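Local structure of conserved hypothetical protein (Thermoplasma acidophilum DSM 1728, 1Q7H) at residues G78-I83 / Y115-G120; H82-S87 / H142-E147. The protein is of unknown function but probably binds RNA through its PUA domain, possibly in translation initiation. One frame throughout, in Å; residues are numbered along the deposited sequence.

Contact 1 of 2, residues G78-I83 / Y115-G120; sequences GAEPHI and YFIAVG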
loop_
_atom_site.group_PDB
_atom_site.type_symbol
_atom_site.label_atom_id
_atom_site.label_comp_id
_atom_site.label_asym_id
_atom_site.label_seq_id
_atom_site.Cartn_x
_atom_site.Cartn_y
_atom_site.Cartn_z
ATOM N N GLY A 78 -5.016 -3.260 18.761
ATOM C CA GLY A 78 -6.428 -2.952 18.660
ATOM C C GLY A 78 -6.888 -2.434 17.308
ATOM O O GLY A 78 -8.020 -2.699 16.897
ATOM N N ALA A 79 -6.023 -1.696 16.614
ATOM C CA ALA A 79 -6.376 -1.130 15.312
ATOM C C ALA A 79 -6.355 -2.147 14.176
ATOM O O ALA A 79 -7.206 -2.123 13.289
ATOM C CB ALA A 79 -5.430 0.027 14.976
ATOM N N GLU A 80 -5.380 -3.046 14.226
ATOM C CA GLU A 80 -5.172 -4.056 13.197
ATOM C C GLU A 80 -6.385 -4.779 12.610
ATOM O O GLU A 80 -6.592 -4.759 11.395
ATOM C CB GLU A 80 -4.156 -5.082 13.706
ATOM C CG GLU A 80 -3.598 -5.963 12.619
ATOM C CD GLU A 80 -2.399 -6.753 13.074
ATOM O OE1 GLU A 80 -1.566 -6.195 13.820
ATOM O OE2 GLU A 80 -2.279 -7.924 12.671
ATOM N N PRO A 81 -7.213 -5.420 13.453
ATOM C CA PRO A 81 -8.388 -6.129 12.917
ATOM C C PRO A 81 -9.331 -5.261 12.069
ATOM O O PRO A 81 -9.883 -5.715 11.075
ATOM C CB PRO A 81 -9.089 -6.653 14.172
ATOM C CG PRO A 81 -7.991 -6.730 15.200
ATOM C CD PRO A 81 -7.171 -5.492 14.923
ATOM N N HIS A 82 -9.514 -4.007 12.453
ATOM C CA HIS A 82 -10.412 -3.152 11.697
ATOM C C HIS A 82 -9.730 -2.611 10.451
ATOM O O HIS A 82 -10.367 -2.429 9.409
ATOM C CB HIS A 82 -10.945 -2.043 12.621
ATOM C CG HIS A 82 -11.495 -2.581 13.912
ATOM N ND1 HIS A 82 -12.486 -3.542 13.947
ATOM C CD2 HIS A 82 -11.093 -2.413 15.192
ATOM C CE1 HIS A 82 -12.660 -3.950 15.191
ATOM N NE2 HIS A 82 -11.826 -3.284 15.967
ATOM N N ILE A 83 -8.432 -2.364 10.545
ATOM C CA ILE A 83 -7.703 -1.885 9.386
ATOM C C ILE A 83 -7.748 -3.027 8.364
ATOM O O ILE A 83 -7.898 -2.793 7.174
ATOM C CB ILE A 83 -6.240 -1.547 9.744
ATOM C CG1 ILE A 83 -6.199 -0.316 10.665
ATOM C CG2 ILE A 83 -5.429 -1.327 8.482
ATOM C CD1 ILE A 83 -6.884 0.925 10.101
ATOM N N TYR A 115 4.652 -7.183 9.826
ATOM C CA TYR A 115 4.052 -7.323 8.497
ATOM C C TYR A 115 3.074 -6.203 8.146
ATOM O O TYR A 115 2.425 -5.630 9.021
ATOM C CB TYR A 115 3.363 -8.693 8.368
ATOM C CG TYR A 115 2.346 -8.987 9.441
ATOM C CD1 TYR A 115 1.025 -8.569 9.312
ATOM C CD2 TYR A 115 2.724 -9.630 10.617
ATOM C CE1 TYR A 115 0.112 -8.774 10.333
ATOM C CE2 TYR A 115 1.819 -9.839 11.643
ATOM C CZ TYR A 115 0.514 -9.401 11.497
ATOM O OH TYR A 115 -0.371 -9.531 12.545
ATOM N N PHE A 116 2.982 -5.895 6.857
ATOM C CA PHE A 116 2.099 -4.844 6.365
ATOM C C PHE A 116 0.680 -5.344 6.178
ATOM O O PHE A 116 0.457 -6.489 5.782
ATOM C CB PHE A 116 2.660 -4.276 5.061
ATOM C CG PHE A 116 3.861 -3.393 5.275
ATOM C CD1 PHE A 116 3.702 -2.033 5.540
ATOM C CD2 PHE A 116 5.143 -3.935 5.295
ATOM C CE1 PHE A 116 4.797 -1.228 5.824
ATOM C CE2 PHE A 116 6.247 -3.138 5.581
ATOM C CZ PHE A 116 6.076 -1.783 5.846
ATOM N N ILE A 117 -0.285 -4.477 6.462
ATOM C CA ILE A 117 -1.684 -4.866 6.379
ATOM C C ILE A 117 -2.564 -4.012 5.476
ATOM O O ILE A 117 -3.652 -4.431 5.118
ATOM C CB ILE A 117 -2.297 -4.890 7.781
ATOM C CG1 ILE A 117 -2.191 -3.496 8.410
ATOM C CG2 ILE A 117 -1.582 -5.944 8.639
ATOM C CD1 ILE A 117 -2.717 -3.414 9.835
ATOM N N ALA A 118 -2.108 -2.821 5.102
ATOM C CA ALA A 118 -2.925 -1.986 4.233
ATOM C C ALA A 118 -2.160 -0.836 3.613
ATOM O O ALA A 118 -1.026 -0.538 3.997
ATOM C CB ALA A 118 -4.123 -1.429 5.015
ATOM N N VAL A 119 -2.793 -0.213 2.623
ATOM C CA VAL A 119 -2.242 0.960 1.969
ATOM C C VAL A 119 -3.254 2.053 2.274
ATOM O O VAL A 119 -4.463 1.818 2.247
ATOM C CB VAL A 119 -2.129 0.799 0.443
ATOM C CG1 VAL A 119 -1.582 2.109 -0.180
ATOM C CG2 VAL A 119 -1.205 -0.355 0.119
ATOM N N GLY A 120 -2.765 3.240 2.600
ATOM C CA GLY A 120 -3.675 4.322 2.902
ATOM C C GLY A 120 -3.247 5.627 2.267
ATOM O O GLY A 120 -2.219 5.716 1.597
#
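Glu80 and Tyr115 meet tip to tip, joined by the one hydrogen bond of this contact. Glu80 sits in the short helix 80-83, and its CG lies anti to the backbone N (chi1 -165°), from where the extended chain carries the carboxylate across to the tyrosine hydroxyl. Tyr115 OH donates to Glu80 OE2 over a very short 2.5 Å. The acceptor lies at the edge of the ring, near its plane, while the carboxylate plane is turned 85° from that of the ring. The other carboxylate oxygen, OE1, is hydrogen-bonded to Ser111 OG, so both oxygens have partners and rotation about the last bond is restrained. On the way, Glu80 CG passes 3.9 Å from Ile117 CD1, its methylene serving as apolar surface.

One turn on, Ile83 makes the apolar part of the contact mainly through its CG2 methyl. It touches Ile117 CD1 at 3.7 Å and Ala118 CB at the same distance of 3.7 Å, and the two isoleucine side chains cross at about a right angle. Ile117 and Ala118 can both face the helix because they form a classic beta bulge opposite Val109. The contact thus seats helix 80-83 on strand 116-122 of the PUA domain and the residue just before it: buried methyl packing at one end, and at the other a short bond that probably polarises the tyrosine hydroxyl toward the carboxylate.

Contact 2 of 2, residues H82-S87 / H142-E147; sequences HILNGS and HFPGDE
Phe143 lays its ring flat against a bare peptide: the CA of Gly86 stands over the ring face, 3.6 Å from the centroid and 16° off the normal, a CH-pi contact with backbone instead of another side chain. The carbonyl carbon of Asn85 lies over the same face, 3.7 Å from Phe143 CE1. On the opposite face Asp146 CB sits 3.3 Å above the ring centre, brought back by the type II turn from Phe143 to Asp146, so the ring lies between the Asn85-Gly86 peptide and the CB of Asp146. Its CG lies between the backbone N and the carbonyl carbon (chi1 56°), the torsion that places the ring over Gly86 and Asn85.

Gly86 has a positive phi and is the C-prime residue of a Schellman motif ending helix 80-83, with Ser87 N bonded to His82 O and Gly86 N to Ile83 O. A CB here would run into Phe143 CE2, so ring packing and backbone angles both call for glycine. An alanine in place of Phe143 would probably open a gap between Gly86 and Asp146 and leave the helix-ending turn without its aromatic support. A zinc ion lies about 3 Å from the Asn85 side chain.

Beside the ring, Leu84 CD2 meets Pro144 CG at 3.6 Å. A water donates to Leu84 O at 2.8 Å and to Pro144 O at 3.2 Å. Asp146, at the N-cap of helix 147-151, accepts from Ile149 N through OD1. With no direct hydrogen bond between the segments, the contact ties the end of one helix to the turn before another by apolar and CH-pi packing plus a water bridge.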
loop_
_atom_site.group_PDB
_atom_site.type_symbol
_atom_site.label_atom_id
_atom_site.label_comp_id
_atom_site.label_asym_id
_atom_site.label_seq_id
_atom_site.Cartn_x
_atom_site.Cartn_y
_atom_site.Cartn_z
ATOM N N HIS A 82 -9.514 -4.007 12.453
ATOM C CA HIS A 82 -10.412 -3.152 11.697
ATOM C C HIS A 82 -9.730 -2.611 10.451
ATOM O O HIS A 82 -10.367 -2.429 9.409
ATOM C CB HIS A 82 -10.945 -2.043 12.621
ATOM C CG HIS A 82 -11.495 -2.581 13.912
ATOM N ND1 HIS A 82 -12.486 -3.542 13.947
ATOM C CD2 HIS A 82 -11.093 -2.413 15.192
ATOM C CE1 HIS A 82 -12.660 -3.950 15.191
ATOM N NE2 HIS A 82 -11.826 -3.284 15.967
ATOM N N ILE A 83 -8.432 -2.364 10.545
ATOM C CA ILE A 83 -7.703 -1.885 9.386
ATOM C C ILE A 83 -7.748 -3.027 8.364
ATOM O O ILE A 83 -7.898 -2.793 7.174
ATOM C CB ILE A 83 -6.240 -1.547 9.744
ATOM C CG1 ILE A 83 -6.199 -0.316 10.665
ATOM C CG2 ILE A 83 -5.429 -1.327 8.482
ATOM C CD1 ILE A 83 -6.884 0.925 10.101
ATOM N N LEU A 84 -7.647 -4.266 8.841
ATOM C CA LEU A 84 -7.694 -5.418 7.948
ATOM C C LEU A 84 -9.020 -5.490 7.204
ATOM O O LEU A 84 -9.116 -6.149 6.170
ATOM C CB LEU A 84 -7.454 -6.719 8.718
ATOM C CG LEU A 84 -5.963 -6.956 8.978
ATOM C CD1 LEU A 84 -5.763 -8.075 9.991
ATOM C CD2 LEU A 84 -5.284 -7.298 7.654
ATOM N N ASN A 85 -10.029 -4.800 7.732
ATOM C CA ASN A 85 -11.347 -4.762 7.117
ATOM C C ASN A 85 -11.619 -3.462 6.364
ATOM O O ASN A 85 -12.744 -3.221 5.944
ATOM C CB ASN A 85 -12.438 -4.978 8.168
ATOM C CG ASN A 85 -12.453 -6.396 8.698
ATOM O OD1 ASN A 85 -12.222 -7.345 7.952
ATOM N ND2 ASN A 85 -12.739 -6.549 9.980
ATOM N N GLY A 86 -10.596 -2.622 6.203
ATOM C CA GLY A 86 -10.772 -1.382 5.466
ATOM C C GLY A 86 -11.227 -0.150 6.239
ATOM O O GLY A 86 -11.525 0.879 5.653
ATOM N N SER A 87 -11.288 -0.247 7.554
ATOM C CA SER A 87 -11.678 0.887 8.377
ATOM C C SER A 87 -10.684 2.029 8.211
ATOM O O SER A 87 -9.515 1.788 7.911
ATOM C CB SER A 87 -11.675 0.474 9.841
ATOM O OG SER A 87 -11.593 1.613 10.658
ATOM N N HIS A 142 -6.544 0.178 0.273
ATOM C CA HIS A 142 -6.315 -1.212 -0.098
ATOM C C HIS A 142 -6.026 -2.028 1.143
ATOM O O HIS A 142 -5.227 -1.630 1.991
ATOM C CB HIS A 142 -5.151 -1.381 -1.081
ATOM C CG HIS A 142 -4.821 -2.818 -1.358
ATOM N ND1 HIS A 142 -3.547 -3.331 -1.235
ATOM C CD2 HIS A 142 -5.620 -3.869 -1.656
ATOM C CE1 HIS A 142 -3.577 -4.637 -1.436
ATOM N NE2 HIS A 142 -4.825 -4.990 -1.692
ATOM N N PHE A 143 -6.675 -3.181 1.239
ATOM C CA PHE A 143 -6.497 -4.060 2.383
ATOM C C PHE A 143 -6.759 -5.481 1.919
ATOM O O PHE A 143 -7.319 -5.689 0.847
ATOM C CB PHE A 143 -7.452 -3.646 3.511
ATOM C CG PHE A 143 -8.897 -3.619 3.106
ATOM C CD1 PHE A 143 -9.726 -4.708 3.359
ATOM C CD2 PHE A 143 -9.427 -2.512 2.457
ATOM C CE1 PHE A 143 -11.064 -4.692 2.968
ATOM C CE2 PHE A 143 -10.771 -2.492 2.059
ATOM C CZ PHE A 143 -11.584 -3.586 2.318
ATOM N N PRO A 144 -6.373 -6.484 2.724
ATOM C CA PRO A 144 -6.593 -7.871 2.311
ATOM C C PRO A 144 -8.053 -8.229 2.019
ATOM O O PRO A 144 -8.957 -7.852 2.759
ATOM C CB PRO A 144 -6.028 -8.675 3.479
ATOM C CG PRO A 144 -4.991 -7.747 4.081
ATOM C CD PRO A 144 -5.733 -6.431 4.050
ATOM N N GLY A 145 -8.267 -8.965 0.933
ATOM C CA GLY A 145 -9.610 -9.386 0.579
ATOM C C GLY A 145 -10.536 -8.297 0.075
ATOM O O GLY A 145 -11.737 -8.527 -0.063
ATOM N N ASP A 146 -9.999 -7.114 -0.208
ATOM C CA ASP A 146 -10.836 -6.032 -0.699
ATOM C C ASP A 146 -11.239 -6.282 -2.160
ATOM O O ASP A 146 -10.993 -7.355 -2.698
ATOM C CB ASP A 146 -10.109 -4.693 -0.546
ATOM C CG ASP A 146 -8.909 -4.561 -1.457
ATOM O OD1 ASP A 146 -8.541 -5.546 -2.132
ATOM O OD2 ASP A 146 -8.329 -3.457 -1.493
ATOM N N GLU A 147 -11.859 -5.296 -2.795
ATOM C CA GLU A 147 -12.303 -5.444 -4.177
ATOM C C GLU A 147 -11.173 -5.678 -5.166
ATOM O O GLU A 147 -11.335 -6.420 -6.131
ATOM C CB GLU A 147 -13.118 -4.220 -4.611
ATOM C CG GLU A 147 -12.500 -2.885 -4.207
ATOM C CD GLU A 147 -13.098 -1.703 -4.960
ATOM O OE1 GLU A 147 -14.343 -1.609 -5.042
ATOM O OE2 GLU A 147 -12.317 -0.863 -5.463
HETATM O O HOH W 1 -9.052 -8.964 5.767
#

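The two contacts lie in the PUA domain, their centres about 7 Å apart and both about 11 Å from the centre of the chain. They start from the same part of the chain: helix 80-83 with the residues flanking it supplies 78-83 to contact 1 and 82-87 to contact 2, with His82 and Ile83 in common. Their partners follow in order, strand 116-122, then the loop that leaves strand 136-142; these two strands are antiparallel neighbours in the mixed sheet. Val119 N probably bonds to His142 O at 2.9 Å, while Leu84 packs on Ile117. One short helix is thereby fixed to a sheet strand and to the loop that follows its neighbour: contact 1 holds the helix itself through Glu80 and Ile83, contact 2 mainly the turn that ends it.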